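PDB 2H1C: trafficking protein B from Neisseria gonorrhoeae, which serves as the PIN-domain toxin of the FitAB toxin-antitoxin pair, an expected magnesium-dependent ribonuclease that joins its antitoxin FitA in a complex binding promoter DNA. Local coordinates for residues Thr6-Glu11 with Val22-Ser27; Tyr106-Ala111 with Phe127-Ala132. All coordinates share one frame; numbering follows the deposited sequence.

Contact 1: residues Thr6-Glu11 with Val22-Ser27; sequences TNVISE and VAWLDS
Val8 carries the apolar contact between Thr6-Glu11 and Val22-Ser27, and one of its methyls does the touching. Its CG1 lies 3.9 Å from CD2 of Leu25, the two side chains meeting at a slant, and 4.3 Å from CZ3 of Trp24, which it approaches obliquely. With CG1 anti to the backbone N (chi1 172°), this methyl points at the place where the leucine branch and the indole adjoin. The other leucine methyl, CD1, comes within 4.1 Å of the carbonyl O of Val8. Leu4 of strand 2-4 touches both Trp24 and Leu25, while Pro136 packs on Val8 and Trp24.

No hydrogen bond crosses between the segments; those nearest the contact tie each helix to itself. Ser10 OG donates to Thr6 O at 2.6 Å, and Ser10 N reaches the same oxygen from the other face of its carbonyl plane, so two donors grip it. Trp24 O is likewise shared by Ser27 N and by Ser27 OG, the latter at 2.7 Å. Of the charged groups, Glu11 forms a salt bridge with Arg14, and Asp26 is hydrogen-bonded to the backbone of the bound peptide.

Two short helices thus meet through apolar side chains beside the first strand of the PIN-domain sheet, with Val8 three residues after Asp5, a predicted magnesium ligand just past the C-terminal end of that strand.

Contact 2: residues Tyr106-Ala111 with Phe127-Ala132; sequences YIAATA and FAADVA
Ala108 and Ala129 meet methyl to methyl, CB to CB at 3.8 Å, where helix 102-114 packs against the chain leaving helix 124-128. Val131 fills the next position with both branches: CG2 lies 3.7 Å from the carbonyl O of Ala108, and CG1 is 3.9 Å from CB of Ala111. Its CG1 is anti to the backbone N (chi1 176°), and this rotation spreads the two methyls over successive turns of the helix. The small alanines let the backbones come close, with the CA atoms of Ala108 and Val131 6.6 Å apart. All four residues are buried, and Ile89 of helix 80-94 also touches Ala129.

A Schellman motif ends helix 124-128: Asp130 has positive phi (60°), and the chain then extends through Val131 toward strand 133-134, at one edge of the parallel PIN-domain sheet. Ala132 is joined to Val118 of strand 117-119 by backbone hydrogen bonding.

On the solvent side, Phe127, Asp130 and Ala132 are exposed, in contrast to the closely fitted methyls. Away from this interface, Thr110, part of an observed magnesium site, donates its OG1 to Tyr106 O at 2.9 Å, while the tyrosine ring stacks on Tyr86 and packs against Ile38 of the second subunit.

Overall arrangement
From the N terminus, strand 2-4 runs into Thr6-Glu11, and contact 1 closes a short loop of ten residues when helix 19-27 folds back against it. The chain then runs through strand 33-36, helices 37-48 and 53-67, strand 75-76 and helix 80-94 before reaching helix 102-114. Contact 2 closes a second loop, fifteen residues long, which includes strand 117-119. The contacts are in series and neither nest nor cross. The centres of contacts 1 and 2 lie about 19 Å apart, and the two do not touch. Contact 1 joins the two helices that follow the central strand, whereas contact 2 ties helix 102-114 to the approach to edge strand 133-134, within the same PIN domain.

Contact 1: residues Thr6-Glu11 with Val22-Ser27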
ATOM      1  N   THR A   6       5.506   1.586  11.880  1.00 10.51           N
ATOM      2  CA  THR A   6       4.723   0.774  12.804  1.00 12.40           C
ATOM      3  C   THR A   6       5.443   0.306  14.068  1.00 13.17           C
ATOM      4  O   THR A   6       4.861   0.307  15.152  1.00 15.99           O
ATOM      5  CB  THR A   6       4.176  -0.468  12.084  1.00 16.65           C
ATOM      6  OG1 THR A   6       3.443  -0.045  10.933  1.00 19.45           O
ATOM      7  CG2 THR A   6       3.272  -1.268  12.995  1.00 16.63           C
ATOM      8  N   ASN A   7       6.703  -0.095  13.937  1.00 13.20           N
ATOM      9  CA  ASN A   7       7.422  -0.614  15.093  1.00 14.77           C
ATOM     10  C   ASN A   7       7.708   0.427  16.169  1.00 16.42           C
ATOM     11  O   ASN A   7       7.953   0.070  17.321  1.00 16.28           O
ATOM     12  CB  ASN A   7       8.720  -1.297  14.646  1.00 16.04           C
ATOM     13  CG  ASN A   7       9.667  -0.344  13.935  1.00 20.19           C
ATOM     14  OD1 ASN A   7      10.166   0.615  14.524  1.00 22.18           O
ATOM     15  ND2 ASN A   7       9.916  -0.606  12.659  1.00 28.22           N
ATOM     16  N   VAL A   8       7.660   1.704  15.807  1.00 14.61           N
ATOM     17  CA  VAL A   8       7.914   2.766  16.775  1.00 13.10           C
ATOM     18  C   VAL A   8       6.627   3.139  17.508  1.00 12.28           C
ATOM     19  O   VAL A   8       6.599   3.175  18.735  1.00 13.34           O
ATOM     20  CB  VAL A   8       8.533   3.999  16.073  1.00 13.99           C
ATOM     21  CG1 VAL A   8       8.620   5.176  17.037  1.00 16.36           C
ATOM     22  CG2 VAL A   8       9.924   3.639  15.566  1.00 17.19           C
ATOM     23  N   ILE A   9       5.545   3.381  16.780  1.00 14.08           N
ATOM     24  CA  ILE A   9       4.313   3.738  17.454  1.00 14.50           C
ATOM     25  C   ILE A   9       3.794   2.565  18.295  1.00 15.20           C
ATOM     26  O   ILE A   9       3.114   2.776  19.292  1.00 15.43           O
ATOM     27  CB  ILE A   9       3.230   4.244  16.439  1.00 19.88           C
ATOM     28  CG1 ILE A   9       1.985   4.712  17.205  1.00 20.37           C
ATOM     29  CG2 ILE A   9       2.905   3.163  15.423  1.00 19.78           C
ATOM     30  CD1 ILE A   9       0.914   5.313  16.331  1.00 25.55           C
ATOM     31  N   SER A  10       4.155   1.336  17.923  1.00 14.07           N
ATOM     32  CA  SER A  10       3.718   0.145  18.664  1.00 16.87           C
ATOM     33  C   SER A  10       4.542  -0.147  19.927  1.00 16.07           C
ATOM     34  O   SER A  10       4.076  -0.836  20.831  1.00 17.05           O
ATOM     35  CB  SER A  10       3.785  -1.101  17.767  1.00 19.20           C
ATOM     36  OG  SER A  10       3.018  -0.937  16.587  1.00 27.35           O
ATOM     37  N   GLU A  11       5.760   0.369  19.997  1.00 14.40           N
ATOM     38  CA  GLU A  11       6.608   0.073  21.154  1.00 16.36           C
ATOM     39  C   GLU A  11       6.020   0.443  22.522  1.00 17.51           C
ATOM     40  O   GLU A  11       6.053  -0.373  23.447  1.00 18.10           O
ATOM     41  CB  GLU A  11       7.993   0.705  20.988  1.00 14.80           C
ATOM     42  CG  GLU A  11       8.960   0.459  22.173  1.00 17.88           C
ATOM     43  CD  GLU A  11       9.427  -0.979  22.286  1.00 21.29           C
ATOM     44  OE1 GLU A  11       9.981  -1.347  23.354  1.00 16.19           O
ATOM     45  OE2 GLU A  11       9.263  -1.751  21.309  1.00 19.56           O
ATOM     46  N   VAL A  22      10.118   5.688  24.326  1.00 14.05           N
ATOM     47  CA  VAL A  22       9.002   6.442  24.875  1.00 12.85           C
ATOM     48  C   VAL A  22       9.438   7.896  25.094  1.00 14.20           C
ATOM     49  O   VAL A  22       8.737   8.813  24.679  1.00 16.24           O
ATOM     50  CB  VAL A  22       8.518   5.826  26.185  1.00 11.38           C
ATOM     51  CG1 VAL A  22       7.403   6.680  26.788  1.00 17.88           C
ATOM     52  CG2 VAL A  22       7.995   4.405  25.899  1.00 11.49           C
ATOM     53  N   ALA A  23      10.595   8.105  25.731  1.00 13.88           N
ATOM     54  CA  ALA A  23      11.097   9.465  25.964  1.00 15.33           C
ATOM     55  C   ALA A  23      11.280  10.251  24.664  1.00 15.03           C
ATOM     56  O   ALA A  23      10.969  11.462  24.592  1.00 13.14           O
ATOM     57  CB  ALA A  23      12.430   9.428  26.741  1.00 14.22           C
ATOM     58  N   TRP A  24      11.818   9.594  23.638  1.00 13.86           N
ATOM     59  CA  TRP A  24      12.010  10.273  22.361  1.00 13.65           C
ATOM     60  C   TRP A  24      10.662  10.711  21.798  1.00 12.41           C
ATOM     61  O   TRP A  24      10.518  11.826  21.294  1.00 12.06           O
ATOM     62  CB  TRP A  24      12.686   9.361  21.336  1.00 11.94           C
ATOM     63  CG  TRP A  24      12.853  10.044  20.012  1.00 14.98           C
ATOM     64  CD1 TRP A  24      13.738  11.039  19.697  1.00 12.76           C
ATOM     65  CD2 TRP A  24      12.059   9.827  18.839  1.00 14.24           C
ATOM     66  NE1 TRP A  24      13.541  11.457  18.394  1.00 16.90           N
ATOM     67  CE2 TRP A  24      12.523  10.722  17.847  1.00 16.39           C
ATOM     68  CE3 TRP A  24      11.001   8.958  18.531  1.00 16.93           C
ATOM     69  CZ2 TRP A  24      11.963  10.771  16.563  1.00 19.40           C
ATOM     70  CZ3 TRP A  24      10.445   9.010  17.259  1.00 14.22           C
ATOM     71  CH2 TRP A  24      10.931   9.909  16.291  1.00 14.05           C
ATOM     72  N   LEU A  25       9.683   9.817  21.851  1.00 13.10           N
ATOM     73  CA  LEU A  25       8.368  10.168  21.336  1.00 14.25           C
ATOM     74  C   LEU A  25       7.818  11.385  22.093  1.00 17.10           C
ATOM     75  O   LEU A  25       7.159  12.241  21.504  1.00 15.73           O
ATOM     76  CB  LEU A  25       7.411   8.988  21.473  1.00 14.14           C
ATOM     77  CG  LEU A  25       7.631   7.817  20.511  1.00 13.38           C
ATOM     78  CD1 LEU A  25       6.860   6.605  21.031  1.00 15.24           C
ATOM     79  CD2 LEU A  25       7.166   8.186  19.098  1.00 13.05           C
ATOM     80  N   ASP A  26       8.100  11.462  23.395  1.00 17.71           N
ATOM     81  CA  ASP A  26       7.626  12.580  24.224  1.00 19.52           C
ATOM     82  C   ASP A  26       8.292  13.923  23.943  1.00 20.51           C
ATOM     83  O   ASP A  26       7.790  14.958  24.363  1.00 20.72           O
ATOM     84  CB  ASP A  26       7.805  12.267  25.712  1.00 21.25           C
ATOM     85  CG  ASP A  26       6.800  11.271  26.214  1.00 27.97           C
ATOM     86  OD1 ASP A  26       5.701  11.189  25.619  1.00 30.10           O
ATOM     87  OD2 ASP A  26       7.096  10.586  27.220  1.00 31.37           O
ATOM     88  N   SER A  27       9.422  13.908  23.252  1.00 19.04           N
ATOM     89  CA  SER A  27      10.123  15.146  22.942  1.00 18.27           C
ATOM     90  C   SER A  27       9.631  15.759  21.634  1.00 17.53           C
ATOM     91  O   SER A  27       9.982  16.890  21.296  1.00 17.89           O
ATOM     92  CB  SER A  27      11.628  14.890  22.835  1.00 20.00           C
ATOM     93  OG  SER A  27      11.949  14.123  21.675  1.00 19.44           O
TER

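Contact 2: residues Tyr106-Ala111 with Phe127-Ala132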
ATOM      1  N   TYR A 106       6.607   1.351   0.577  1.00 13.72           N
ATOM      2  CA  TYR A 106       5.457   2.269   0.627  1.00 15.14           C
ATOM      3  C   TYR A 106       5.700   3.409   1.609  1.00 14.04           C
ATOM      4  O   TYR A 106       5.405   4.576   1.325  1.00 13.84           O
ATOM      5  CB  TYR A 106       4.190   1.536   1.061  1.00 18.12           C
ATOM      6  CG  TYR A 106       3.723   0.504   0.075  1.00 19.52           C
ATOM      7  CD1 TYR A 106       3.097  -0.659   0.508  1.00 24.46           C
ATOM      8  CD2 TYR A 106       3.919   0.683  -1.295  1.00 22.16           C
ATOM      9  CE1 TYR A 106       2.675  -1.629  -0.403  1.00 27.60           C
ATOM     10  CE2 TYR A 106       3.500  -0.281  -2.217  1.00 29.58           C
ATOM     11  CZ  TYR A 106       2.882  -1.434  -1.760  1.00 29.18           C
ATOM     12  OH  TYR A 106       2.489  -2.399  -2.664  1.00 33.22           O
ATOM     13  N   ILE A 107       6.224   3.048   2.775  1.00 14.28           N
ATOM     14  CA  ILE A 107       6.509   4.018   3.818  1.00 11.22           C
ATOM     15  C   ILE A 107       7.622   4.945   3.384  1.00 10.76           C
ATOM     16  O   ILE A 107       7.503   6.156   3.530  1.00 10.77           O
ATOM     17  CB  ILE A 107       6.881   3.309   5.125  1.00 13.84           C
ATOM     18  CG1 ILE A 107       5.691   2.460   5.588  1.00 19.77           C
ATOM     19  CG2 ILE A 107       7.213   4.331   6.199  1.00 12.04           C
ATOM     20  CD1 ILE A 107       5.946   1.668   6.835  1.00 30.03           C
ATOM     21  N   ALA A 108       8.692   4.389   2.823  1.00 11.19           N
ATOM     22  CA  ALA A 108       9.797   5.222   2.389  1.00  9.34           C
ATOM     23  C   ALA A 108       9.375   6.226   1.317  1.00 12.97           C
ATOM     24  O   ALA A 108       9.767   7.392   1.368  1.00 14.06           O
ATOM     25  CB  ALA A 108      10.954   4.355   1.898  1.00 12.60           C
ATOM     26  N   ALA A 109       8.553   5.789   0.363  1.00 11.33           N
ATOM     27  CA  ALA A 109       8.097   6.685  -0.707  1.00 10.97           C
ATOM     28  C   ALA A 109       7.204   7.806  -0.153  1.00  9.95           C
ATOM     29  O   ALA A 109       7.257   8.944  -0.625  1.00 12.15           O
ATOM     30  CB  ALA A 109       7.334   5.886  -1.788  1.00  8.76           C
ATOM     31  N   THR A 110       6.388   7.486   0.846  1.00  9.17           N
ATOM     32  CA  THR A 110       5.516   8.485   1.460  1.00 10.40           C
ATOM     33  C   THR A 110       6.381   9.551   2.132  1.00 10.43           C
ATOM     34  O   THR A 110       6.157  10.746   1.960  1.00 10.96           O
ATOM     35  CB  THR A 110       4.569   7.840   2.510  1.00 11.56           C
ATOM     36  OG1 THR A 110       3.718   6.879   1.859  1.00 11.68           O
ATOM     37  CG2 THR A 110       3.706   8.915   3.195  1.00  8.40           C
ATOM     38  N   ALA A 111       7.405   9.110   2.862  1.00 11.89           N
ATOM     39  CA  ALA A 111       8.297  10.038   3.547  1.00 11.09           C
ATOM     40  C   ALA A 111       9.056  10.927   2.560  1.00 13.08           C
ATOM     41  O   ALA A 111       9.148  12.139   2.751  1.00 14.41           O
ATOM     42  CB  ALA A 111       9.283   9.261   4.420  1.00  9.67           C
ATOM     43  N   PHE A 127      17.645   3.182   4.314  1.00 30.69           N
ATOM     44  CA  PHE A 127      18.930   3.726   3.914  1.00 32.53           C
ATOM     45  C   PHE A 127      19.073   3.501   2.411  1.00 32.46           C
ATOM     46  O   PHE A 127      19.522   4.383   1.678  1.00 33.70           O
ATOM     47  CB  PHE A 127      20.060   3.031   4.669  1.00 34.10           C
ATOM     48  CG  PHE A 127      20.351   3.640   6.008  1.00 37.55           C
ATOM     49  CD1 PHE A 127      20.571   5.008   6.121  1.00 40.02           C
ATOM     50  CD2 PHE A 127      20.451   2.847   7.146  1.00 38.70           C
ATOM     51  CE1 PHE A 127      20.888   5.579   7.347  1.00 40.18           C
ATOM     52  CE2 PHE A 127      20.770   3.411   8.380  1.00 39.49           C
ATOM     53  CZ  PHE A 127      20.988   4.778   8.477  1.00 39.37           C
ATOM     54  N   ALA A 128      18.660   2.321   1.955  1.00 31.65           N
ATOM     55  CA  ALA A 128      18.732   1.975   0.540  1.00 31.28           C
ATOM     56  C   ALA A 128      17.762   2.812  -0.297  1.00 30.73           C
ATOM     57  O   ALA A 128      17.965   3.002  -1.499  1.00 29.81           O
ATOM     58  CB  ALA A 128      18.446   0.489   0.356  1.00 31.09           C
ATOM     59  N   ALA A 129      16.711   3.314   0.341  1.00 29.55           N
ATOM     60  CA  ALA A 129      15.723   4.143  -0.345  1.00 30.48           C
ATOM     61  C   ALA A 129      16.219   5.589  -0.404  1.00 31.12           C
ATOM     62  O   ALA A 129      15.575   6.452  -0.999  1.00 31.25           O
ATOM     63  CB  ALA A 129      14.383   4.078   0.387  1.00 28.43           C
ATOM     64  N   ASP A 130      17.370   5.850   0.211  1.00 32.51           N
ATOM     65  CA  ASP A 130      17.927   7.198   0.226  1.00 32.34           C
ATOM     66  C   ASP A 130      16.967   8.187   0.886  1.00 30.62           C
ATOM     67  O   ASP A 130      16.789   9.316   0.414  1.00 32.16           O
ATOM     68  CB  ASP A 130      18.245   7.662  -1.203  1.00 40.00           C
ATOM     69  CG  ASP A 130      19.550   7.084  -1.732  1.00 45.23           C
ATOM     70  OD1 ASP A 130      20.623   7.454  -1.199  1.00 47.53           O
ATOM     71  OD2 ASP A 130      19.503   6.263  -2.680  1.00 48.30           O
ATOM     72  N   VAL A 131      16.329   7.755   1.970  1.00 24.75           N
ATOM     73  CA  VAL A 131      15.408   8.623   2.696  1.00 23.76           C
ATOM     74  C   VAL A 131      15.977   8.807   4.098  1.00 20.37           C
ATOM     75  O   VAL A 131      16.586   7.889   4.642  1.00 19.41           O
ATOM     76  CB  VAL A 131      13.983   8.004   2.786  1.00 23.30           C
ATOM     77  CG1 VAL A 131      13.081   8.885   3.621  1.00 27.25           C
ATOM     78  CG2 VAL A 131      13.398   7.858   1.389  1.00 26.44           C
ATOM     79  N   ALA A 132      15.802   9.994   4.672  1.00 18.12           N
ATOM     80  CA  ALA A 132      16.319  10.253   6.016  1.00 19.28           C
ATOM     81  C   ALA A 132      15.648   9.321   7.022  1.00 19.60           C
ATOM     82  O   ALA A 132      14.449   9.034   6.918  1.00 17.14           O
ATOM     83  CB  ALA A 132      16.068  11.692   6.401  1.00 19.95           C
TER